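Competence damage-inducible protein A (PDB 5V01) is of unknown function but belongs to the CinA family, some of whose members deamidate nicotinamide mononucleotide. Local coordinates at residues A[156-159]-A[160-164]. Sequence-based numbering, arbitrary orientation.
Sequences KAVR and YALAA
Arg159 O receives Ala163 N at 2.8 Å, one of four backbone bonds that join consecutive turns of helix 150-169. Each carbonyl of 156-159 accepts a bond from the amide four residues on. Lys156 O takes Tyr160 N at 2.9 Å. Ala161 N to Ala157 O (2.9 Å) and Leu162 N to Val158 O (3.1 Å) complete the i to i+4 series.

Side chains add one apolar contact. Val158 and Leu162 run alongside each other on the same flank of the helix, one turn apart. With chi1 at 168°, Val158 holds CG1 anti to its backbone N, and this branch comes to 4.0 Å from Leu162 CD1. Leu162 CG lies 3.5 Å from Val158 O.

The ring of Tyr160 leads away from the preceding turn; CB stays near it, 3.4 Å from Lys156 O. A chi1 of -175° sets CG anti to the backbone N and carries the ring out to Phe131, which it meets edge-to-face. Arg159 CB sits 3.2 Å from Tyr160 N, within the chain's own turn. In the conformer described, Arg159 NH2 pairs with Asp11 in a salt bridge.

This part of helix 150-169 packs on two helices and the sheet. Val158 and Leu162 face helix 43-50, Arg159 and Leu162 touch helix 15-29, and Ala157, Tyr160, Ala161 and Ala164 rest on strand 128-135 of the mixed sheet.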
ATOM      1  N   LYS A 156      11.830  -3.308 -10.091  1.00 14.01           N
ATOM      2  CA  LYS A 156      13.072  -3.954  -9.639  1.00 15.97           C
ATOM      3  C   LYS A 156      13.202  -3.978  -8.124  1.00 14.88           C
ATOM      4  O   LYS A 156      13.673  -4.953  -7.541  1.00 14.28           O
ATOM      5  CB  LYS A 156      14.282  -3.259 -10.249  1.00 17.54           C
ATOM      6  CG  LYS A 156      14.471  -3.543 -11.737  1.00 20.99           C
ATOM      7  CD  LYS A 156      15.619  -2.721 -12.296  1.00 22.18           C
ATOM      8  CE  LYS A 156      15.939  -3.112 -13.734  1.00 24.60           C
ATOM      9  NZ  LYS A 156      17.031  -2.273 -14.283  1.00 29.62           N
ATOM     10  N   ALA A 157      12.812  -2.882  -7.486  1.00 12.62           N
ATOM     11  CA  ALA A 157      12.934  -2.779  -6.038  1.00 12.47           C
ATOM     12  C   ALA A 157      11.968  -3.719  -5.332  1.00 12.63           C
ATOM     13  O   ALA A 157      12.316  -4.374  -4.366  1.00 12.49           O
ATOM     14  CB  ALA A 157      12.682  -1.345  -5.597  1.00 12.77           C
ATOM     15  N   VAL A 158      10.745  -3.813  -5.838  1.00 11.80           N
ATOM     16  CA  VAL A 158       9.784  -4.763  -5.292  1.00 11.86           C
ATOM     17  C   VAL A 158      10.307  -6.207  -5.433  1.00 11.88           C
ATOM     18  O   VAL A 158      10.271  -6.984  -4.474  1.00 11.64           O
ATOM     19  CB  VAL A 158       8.407  -4.625  -5.999  1.00 11.75           C
ATOM     20  CG1 VAL A 158       7.490  -5.800  -5.649  1.00 13.33           C
ATOM     21  CG2 VAL A 158       7.752  -3.284  -5.615  1.00 12.51           C
ATOM     22  N   ARG A 159      10.801  -6.551  -6.620  0.50 11.97           N
ATOM     23  CA  ARG A 159      11.333  -7.891  -6.868  0.50 12.95           C
ATOM     24  C   ARG A 159      12.523  -8.180  -5.936  0.50 13.34           C
ATOM     25  O   ARG A 159      12.624  -9.266  -5.358  0.50 14.25           O
ATOM     26  CB  ARG A 159      11.741  -8.024  -8.336  0.50 15.11           C
ATOM     27  CG  ARG A 159      11.604  -9.404  -8.954  0.50 18.09           C
ATOM     28  CD  ARG A 159      11.994  -9.312 -10.421  0.50 21.41           C
ATOM     29  NE  ARG A 159      13.302  -8.674 -10.563  0.50 23.60           N
ATOM     30  CZ  ARG A 159      13.721  -8.017 -11.637  0.50 25.05           C
ATOM     31  NH1 ARG A 159      12.942  -7.905 -12.706  0.50 28.68           N
ATOM     32  NH2 ARG A 159      14.933  -7.477 -11.644  0.50 25.01           N
ATOM     33  N   TYR A 160      13.406  -7.199  -5.769  1.00 12.33           N
ATOM     34  CA  TYR A 160      14.582  -7.384  -4.905  1.00 13.51           C
ATOM     35  C   TYR A 160      14.154  -7.606  -3.459  1.00 12.48           C
ATOM     36  O   TYR A 160      14.683  -8.470  -2.769  1.00 14.39           O
ATOM     37  CB  TYR A 160      15.515  -6.173  -5.004  1.00 14.01           C
ATOM     38  CG  TYR A 160      16.783  -6.361  -4.224  1.00 14.23           C
ATOM     39  CD1 TYR A 160      17.791  -7.147  -4.737  1.00 19.68           C
ATOM     40  CD2 TYR A 160      16.950  -5.826  -2.951  1.00 15.59           C
ATOM     41  CE1 TYR A 160      18.946  -7.372  -4.035  1.00 23.70           C
ATOM     42  CE2 TYR A 160      18.112  -6.055  -2.249  1.00 18.59           C
ATOM     43  CZ  TYR A 160      19.097  -6.839  -2.796  1.00 21.35           C
ATOM     44  OH  TYR A 160      20.266  -7.090  -2.126  1.00 25.64           O
ATOM     45  N   ALA A 161      13.215  -6.794  -2.988  1.00 11.79           N
ATOM     46  CA  ALA A 161      12.737  -6.943  -1.617  1.00 11.67           C
ATOM     47  C   ALA A 161      12.234  -8.353  -1.346  1.00 11.54           C
ATOM     48  O   ALA A 161      12.514  -8.942  -0.299  1.00 11.75           O
ATOM     49  CB  ALA A 161      11.654  -5.933  -1.295  1.00 11.65           C
ATOM     50  N   LEU A 162      11.481  -8.883  -2.315  1.00 11.70           N
ATOM     51  CA  LEU A 162      10.897 -10.203  -2.189  1.00 12.22           C
ATOM     52  C   LEU A 162      11.938 -11.319  -2.338  1.00 11.50           C
ATOM     53  O   LEU A 162      11.867 -12.317  -1.626  1.00 13.27           O
ATOM     54  CB  LEU A 162       9.764 -10.401  -3.197  1.00 12.91           C
ATOM     55  CG  LEU A 162       8.520  -9.537  -2.948  1.00 12.94           C
ATOM     56  CD1 LEU A 162       7.652  -9.499  -4.213  1.00 13.82           C
ATOM     57  CD2 LEU A 162       7.730 -10.032  -1.745  1.00 14.44           C
ATOM     58  N   ALA A 163      12.843 -11.177  -3.309  1.00 12.18           N
ATOM     59  CA  ALA A 163      13.877 -12.195  -3.533  1.00 12.21           C
ATOM     60  C   ALA A 163      14.771 -12.290  -2.300  1.00 12.47           C
ATOM     61  O   ALA A 163      15.112 -13.391  -1.847  1.00 13.96           O
ATOM     62  CB  ALA A 163      14.687 -11.879  -4.769  1.00 13.82           C
ATOM     63  N   ALA A 164      15.138 -11.141  -1.739  1.00 12.42           N
ATOM     64  CA  ALA A 164      15.976 -11.148  -0.528  1.00 12.72           C
ATOM     65  C   ALA A 164      15.220 -11.746   0.663  1.00 12.53           C
ATOM     66  O   ALA A 164      15.759 -12.509   1.468  1.00 14.36           O
ATOM     67  CB  ALA A 164      16.460  -9.752  -0.208  1.00 13.19           C
TER